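Local coordinates for protein beta-glucanase (Podospora anserina, PDB 4LE3) that probably hydrolyses beta-linked glucans as a glycoside hydrolase of family 131, at residues 75-80 against 210-215; 81-86 against 201-206. All coordinates share one frame; numbering follows the deposited sequence.

Contact 1 (75-80 against 210-215)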
# COMPACT_ATOMS: atom_id res chain seq x y z
N GLN A 75 6.46 -9.25 -17.73
CA GLN A 75 7.25 -8.06 -17.38
C GLN A 75 8.49 -8.47 -16.61
O GLN A 75 8.55 -9.58 -16.08
CB GLN A 75 6.43 -7.11 -16.51
CG GLN A 75 5.13 -6.71 -17.16
CD GLN A 75 4.31 -5.77 -16.31
OE1 GLN A 75 4.26 -5.89 -15.08
NE2 GLN A 75 3.63 -4.85 -16.97
N ASN A 76 9.47 -7.58 -16.53
CA ASN A 76 10.73 -7.86 -15.83
C ASN A 76 10.79 -7.32 -14.40
O ASN A 76 11.81 -7.43 -13.74
CB ASN A 76 11.91 -7.31 -16.63
CG ASN A 76 11.72 -5.87 -17.00
OD1 ASN A 76 11.63 -4.98 -16.13
ND2 ASN A 76 11.64 -5.60 -18.30
N MET A 77 9.69 -6.72 -13.93
CA MET A 77 9.61 -6.22 -12.56
C MET A 77 8.74 -7.24 -11.79
O MET A 77 7.85 -7.86 -12.37
CB MET A 77 8.88 -4.86 -12.48
CG MET A 77 9.23 -3.80 -13.53
SD MET A 77 8.28 -4.00 -15.04
CE MET A 77 6.85 -3.04 -14.73
N ARG A 78 9.01 -7.43 -10.50
CA ARG A 78 8.19 -8.33 -9.68
C ARG A 78 7.03 -7.51 -9.12
O ARG A 78 7.22 -6.38 -8.68
CB ARG A 78 8.98 -8.87 -8.50
CG ARG A 78 10.17 -9.68 -8.89
CD ARG A 78 11.14 -9.65 -7.71
NE ARG A 78 10.92 -10.84 -6.95
CZ ARG A 78 11.47 -11.16 -5.79
NH1 ARG A 78 12.31 -10.35 -5.14
NH2 ARG A 78 11.21 -12.35 -5.31
N ARG A 79 5.84 -8.10 -9.14
CA ARG A 79 4.65 -7.43 -8.65
C ARG A 79 3.67 -8.38 -7.99
O ARG A 79 3.49 -9.49 -8.44
CB ARG A 79 3.90 -6.79 -9.84
CG ARG A 79 4.74 -5.88 -10.69
CD ARG A 79 3.98 -5.45 -11.92
NE ARG A 79 2.98 -4.43 -11.57
CZ ARG A 79 2.34 -3.70 -12.47
NH1 ARG A 79 2.59 -3.89 -13.76
NH2 ARG A 79 1.47 -2.78 -12.07
N THR A 80 3.01 -7.89 -6.93
CA THR A 80 1.93 -8.60 -6.26
C THR A 80 1.10 -7.40 -5.82
O THR A 80 1.53 -6.62 -4.93
CB THR A 80 2.34 -9.37 -5.02
OG1 THR A 80 3.17 -10.46 -5.40
CG2 THR A 80 1.09 -9.94 -4.33
N LEU A 210 5.73 -3.27 -6.22
CA LEU A 210 6.37 -3.49 -7.52
C LEU A 210 7.85 -3.32 -7.23
O LEU A 210 8.25 -2.36 -6.58
CB LEU A 210 5.87 -2.45 -8.54
CG LEU A 210 6.44 -2.53 -9.96
CD1 LEU A 210 5.55 -1.80 -10.94
CD2 LEU A 210 7.85 -1.96 -9.97
N GLU A 211 8.68 -4.27 -7.66
CA GLU A 211 10.10 -4.17 -7.42
C GLU A 211 10.86 -4.20 -8.76
O GLU A 211 10.74 -5.14 -9.51
CB GLU A 211 10.62 -5.35 -6.55
CG GLU A 211 12.11 -5.25 -6.25
CD GLU A 211 12.63 -6.43 -5.42
OE1 GLU A 211 12.21 -7.57 -5.69
OE2 GLU A 211 13.46 -6.21 -4.52
N LEU A 212 11.64 -3.17 -9.03
CA LEU A 212 12.41 -3.10 -10.27
C LEU A 212 13.65 -4.00 -10.16
O LEU A 212 14.17 -4.23 -9.08
CB LEU A 212 12.90 -1.67 -10.48
CG LEU A 212 12.19 -0.72 -11.46
CD1 LEU A 212 10.74 -1.04 -11.55
CD2 LEU A 212 12.44 0.70 -11.05
N PRO A 213 14.12 -4.52 -11.30
CA PRO A 213 15.33 -5.37 -11.26
C PRO A 213 16.56 -4.45 -11.18
O PRO A 213 16.46 -3.25 -11.39
CB PRO A 213 15.27 -6.11 -12.60
CG PRO A 213 14.64 -5.09 -13.51
CD PRO A 213 13.51 -4.53 -12.63
N ARG A 214 17.71 -5.01 -10.81
CA ARG A 214 18.95 -4.24 -10.78
C ARG A 214 20.05 -5.24 -11.07
O ARG A 214 20.14 -6.28 -10.41
CB ARG A 214 19.25 -3.57 -9.43
CG ARG A 214 20.57 -2.76 -9.48
CD ARG A 214 20.92 -2.00 -8.19
NE ARG A 214 20.03 -0.86 -7.96
CZ ARG A 214 20.13 0.31 -8.58
NH1 ARG A 214 21.12 0.51 -9.46
NH2 ARG A 214 19.24 1.26 -8.35
N SER A 215 20.86 -4.91 -12.07
CA SER A 215 21.96 -5.77 -12.49
C SER A 215 22.79 -6.28 -11.31
O SER A 215 23.28 -5.51 -10.49
CB SER A 215 22.84 -4.98 -13.46
OG SER A 215 23.99 -5.73 -13.80
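Arg78 and Glu211 meet because two torsions send their side chains the same way: Glu211 holds CG opposite its backbone N (chi1 -179°) and runs extended beyond it, while Arg78 bends at chi3 (96°) and carries its guanidinium over to the carboxylate. The pair sits where strand 78-84 joins strand 209-211 edge to edge, within one of the two antiparallel sheets of a concanavalin-clan beta-sandwich, and it illustrates how such a joint is locked at several levels. In the backbone, Arg78 and Glu211 form a hydrogen-bonded pair, with Arg78 N to Glu211 O at 3.0 Å and Glu211 N to Arg78 O at 2.8 Å. Above it, Arg78 NH1 makes a salt bridge of 2.8 Å with Glu211 OE1, on the syn lone pair, the two flat groups being nearly coplanar. This ion pair is buried and touches Leu66 of strand 61-66, from the other sheet; Arg78 NH1 also bonds to the carbonyl of Ser220, and NH2 to that of Asp67. On the reverse face of the strand pair, Arg79 and Leu210 lie side by side as a non-hydrogen-bonded pair. Arg79 NH1 is held by Gln75 OE1 at 2.9 Å, in the guanidinium plane, and its NE pairs with Glu81, so the group's rotation is fixed from two directions. Just before strand 78-84 begins, Met77 adds apolar packing: its CG rests 3.7 Å from Leu212 CD1, and its CB lies 4.0 Å from Leu210 CD2. The Pro213 ring edges up to the loop, its CD 3.5 Å from Asn76 O. Over one face of the Arg79 guanidinium, toward its rim, comes the methyl Leu210 CD1, 3.7 Å from Arg79 NE.

Contact 2 (81-86 against 201-206)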
# COMPACT_ATOMS: atom_id res chain seq x y z
N GLU A 81 -0.03 -7.22 -6.48
CA GLU A 81 -0.87 -6.06 -6.20
C GLU A 81 -2.35 -6.41 -6.23
O GLU A 81 -2.77 -7.29 -6.97
CB GLU A 81 -0.61 -4.98 -7.28
CG GLU A 81 0.81 -4.40 -7.28
CD GLU A 81 1.29 -3.98 -8.67
OE1 GLU A 81 0.46 -3.54 -9.50
OE2 GLU A 81 2.51 -4.07 -8.93
N LEU A 82 -3.11 -5.68 -5.42
CA LEU A 82 -4.56 -5.79 -5.32
C LEU A 82 -5.06 -4.39 -5.68
O LEU A 82 -4.41 -3.40 -5.33
CB LEU A 82 -4.98 -6.07 -3.87
CG LEU A 82 -4.33 -7.33 -3.26
CD1 LEU A 82 -4.74 -7.47 -1.79
CD2 LEU A 82 -4.78 -8.53 -4.05
N ILE A 83 -6.19 -4.31 -6.35
CA ILE A 83 -6.76 -3.00 -6.71
C ILE A 83 -8.19 -2.96 -6.16
O ILE A 83 -8.90 -3.95 -6.22
CB ILE A 83 -6.81 -2.85 -8.25
CG1 ILE A 83 -5.38 -2.88 -8.80
CG2 ILE A 83 -7.45 -1.52 -8.66
CD1 ILE A 83 -5.36 -3.02 -10.32
N PRO A 84 -8.62 -1.81 -5.60
CA PRO A 84 -9.98 -1.71 -5.05
C PRO A 84 -11.03 -2.05 -6.12
O PRO A 84 -10.92 -1.63 -7.27
CB PRO A 84 -10.09 -0.23 -4.63
CG PRO A 84 -8.64 0.09 -4.25
CD PRO A 84 -7.84 -0.59 -5.34
N GLN A 85 -12.03 -2.85 -5.72
CA GLN A 85 -13.14 -3.20 -6.60
C GLN A 85 -14.25 -2.39 -5.97
O GLN A 85 -14.69 -2.71 -4.88
CB GLN A 85 -13.47 -4.70 -6.52
CG GLN A 85 -14.72 -5.10 -7.27
CD GLN A 85 -14.68 -4.69 -8.73
OE1 GLN A 85 -13.83 -5.16 -9.50
NE2 GLN A 85 -15.59 -3.80 -9.12
N THR A 86 -14.68 -1.33 -6.64
CA THR A 86 -15.71 -0.47 -6.07
C THR A 86 -16.40 0.42 -7.11
O THR A 86 -15.89 0.63 -8.21
CB THR A 86 -15.05 0.43 -4.98
OG1 THR A 86 -15.99 1.40 -4.48
CG2 THR A 86 -13.84 1.18 -5.56
N ASN A 201 -8.09 7.04 -12.48
CA ASN A 201 -8.77 5.79 -12.83
C ASN A 201 -10.00 5.49 -13.62
O ASN A 201 -10.69 6.27 -14.28
CB ASN A 201 -9.03 4.92 -11.56
CG ASN A 201 -9.93 5.62 -10.55
OD1 ASN A 201 -10.55 4.99 -9.65
ND2 ASN A 201 -9.97 6.95 -10.66
N GLY A 202 -10.23 4.21 -13.41
CA GLY A 202 -11.33 3.43 -13.83
C GLY A 202 -11.26 2.74 -12.43
O GLY A 202 -12.23 2.77 -11.65
N ALA A 203 -10.06 2.28 -12.07
CA ALA A 203 -9.72 1.61 -10.80
C ALA A 203 -8.22 1.54 -11.02
O ALA A 203 -7.77 0.82 -11.90
CB ALA A 203 -10.28 0.20 -10.77
N ASP A 204 -7.44 2.26 -10.23
CA ASP A 204 -6.01 2.28 -10.50
C ASP A 204 -5.09 2.48 -9.32
O ASP A 204 -3.95 2.94 -9.52
CB ASP A 204 -5.73 3.38 -11.52
CG ASP A 204 -6.07 4.74 -10.98
OD1 ASP A 204 -6.70 4.83 -9.90
OD2 ASP A 204 -5.70 5.76 -11.61
N TRP A 205 -5.55 2.19 -8.10
CA TRP A 205 -4.67 2.30 -6.94
C TRP A 205 -4.17 0.88 -6.69
O TRP A 205 -4.96 -0.03 -6.50
CB TRP A 205 -5.41 2.78 -5.70
CG TRP A 205 -4.50 3.01 -4.56
CD1 TRP A 205 -3.24 3.52 -4.62
CD2 TRP A 205 -4.78 2.78 -3.19
NE1 TRP A 205 -2.71 3.64 -3.37
CE2 TRP A 205 -3.64 3.19 -2.46
CE3 TRP A 205 -5.89 2.27 -2.49
CZ2 TRP A 205 -3.55 3.10 -1.09
CZ3 TRP A 205 -5.81 2.19 -1.11
CH2 TRP A 205 -4.65 2.61 -0.42
N HIS A 206 -2.86 0.72 -6.67
CA HIS A 206 -2.26 -0.59 -6.51
C HIS A 206 -1.78 -0.80 -5.10
O HIS A 206 -0.74 -0.30 -4.70
CB HIS A 206 -1.09 -0.76 -7.50
CG HIS A 206 -1.52 -0.73 -8.93
ND1 HIS A 206 -1.23 -1.74 -9.82
CD2 HIS A 206 -2.27 0.16 -9.61
CE1 HIS A 206 -1.80 -1.49 -10.98
NE2 HIS A 206 -2.44 -0.33 -10.89
O HOH W 1 -13.34 1.86 -9.02
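Glu81 OE1 is gripped from two sides: His206 ND1 donates to it, and Arg79 NH2 reaches it from two residues back on the same strand, while Arg79 NE pairs with Glu81 OE2. The His206 ND1 to Glu81 OE1 bond is modelled as very short, 2.5 Å, and close to straight at 163°. The carboxylate is turned 62° from the imidazole plane and meets the ring at its edge. Strand 78-84 faces the short strand 205-207 in the same sheet of the beta-sandwich, but no backbone hydrogen bond joins 81-86 to 201-206; Leu82 bonds instead to Val207, just past the segment, and side chains do most of the joining. Ile83 CA leans on Trp205 O in a CA-H...O contact of 3.5 Å. Pro84, which has no N-H to offer, places its CD 3.2 Å from Trp205 O. Ile83, with CG1 opposite its carbonyl carbon (chi1 -63°), sends CD1 over one face of the His206 ring, a CH-pi contact 4.1 Å from the centroid, while its other branch, CG2, packs on Ala203 CB at 3.9 Å. Pro84 CG comes to the edge of the indole, 3.9 Å from Trp205 CE3, the two side chains crossing at about a right angle; the indole is held by the bond from its NE1 to Ala118 O. A water lies within hydrogen-bonding distance of both Thr86 O and Gly202 O. A leucine in place of His206 would probably leave Glu81 OE1 without its imidazole donor, and Glu121, which bonds to NE2, without that mate. Ile83 over one face of the ring and Phe119 stacked with it restrict its turning. With Glu81 at ND1 and Glu121 at NE2, the imidazole bridges two carboxylates, and together with Arg79 it probably limits the rotation of Glu81.

Overall arrangement
Contacts 1 and 2 lie end to end on strand 78-84, their centres 19 Å apart, contact 1 on its first half and contact 2 on its second. The strands they meet, 209-211 and 205-207, follow one another in the chain; both pair with strand 115-120 in the same antiparallel sheet, and 209-211 pairs with 78-84 as well. Contact 2 is therefore nested within the loop that contact 1 closes, as a returning antiparallel connection requires. The two touch where Arg79 and Leu210 of contact 1 pack against His206 and Glu81 of contact 2. A polar chain runs from Gln75 through Arg79 and Glu81 to His206, linking the partly buried contact to the buried one.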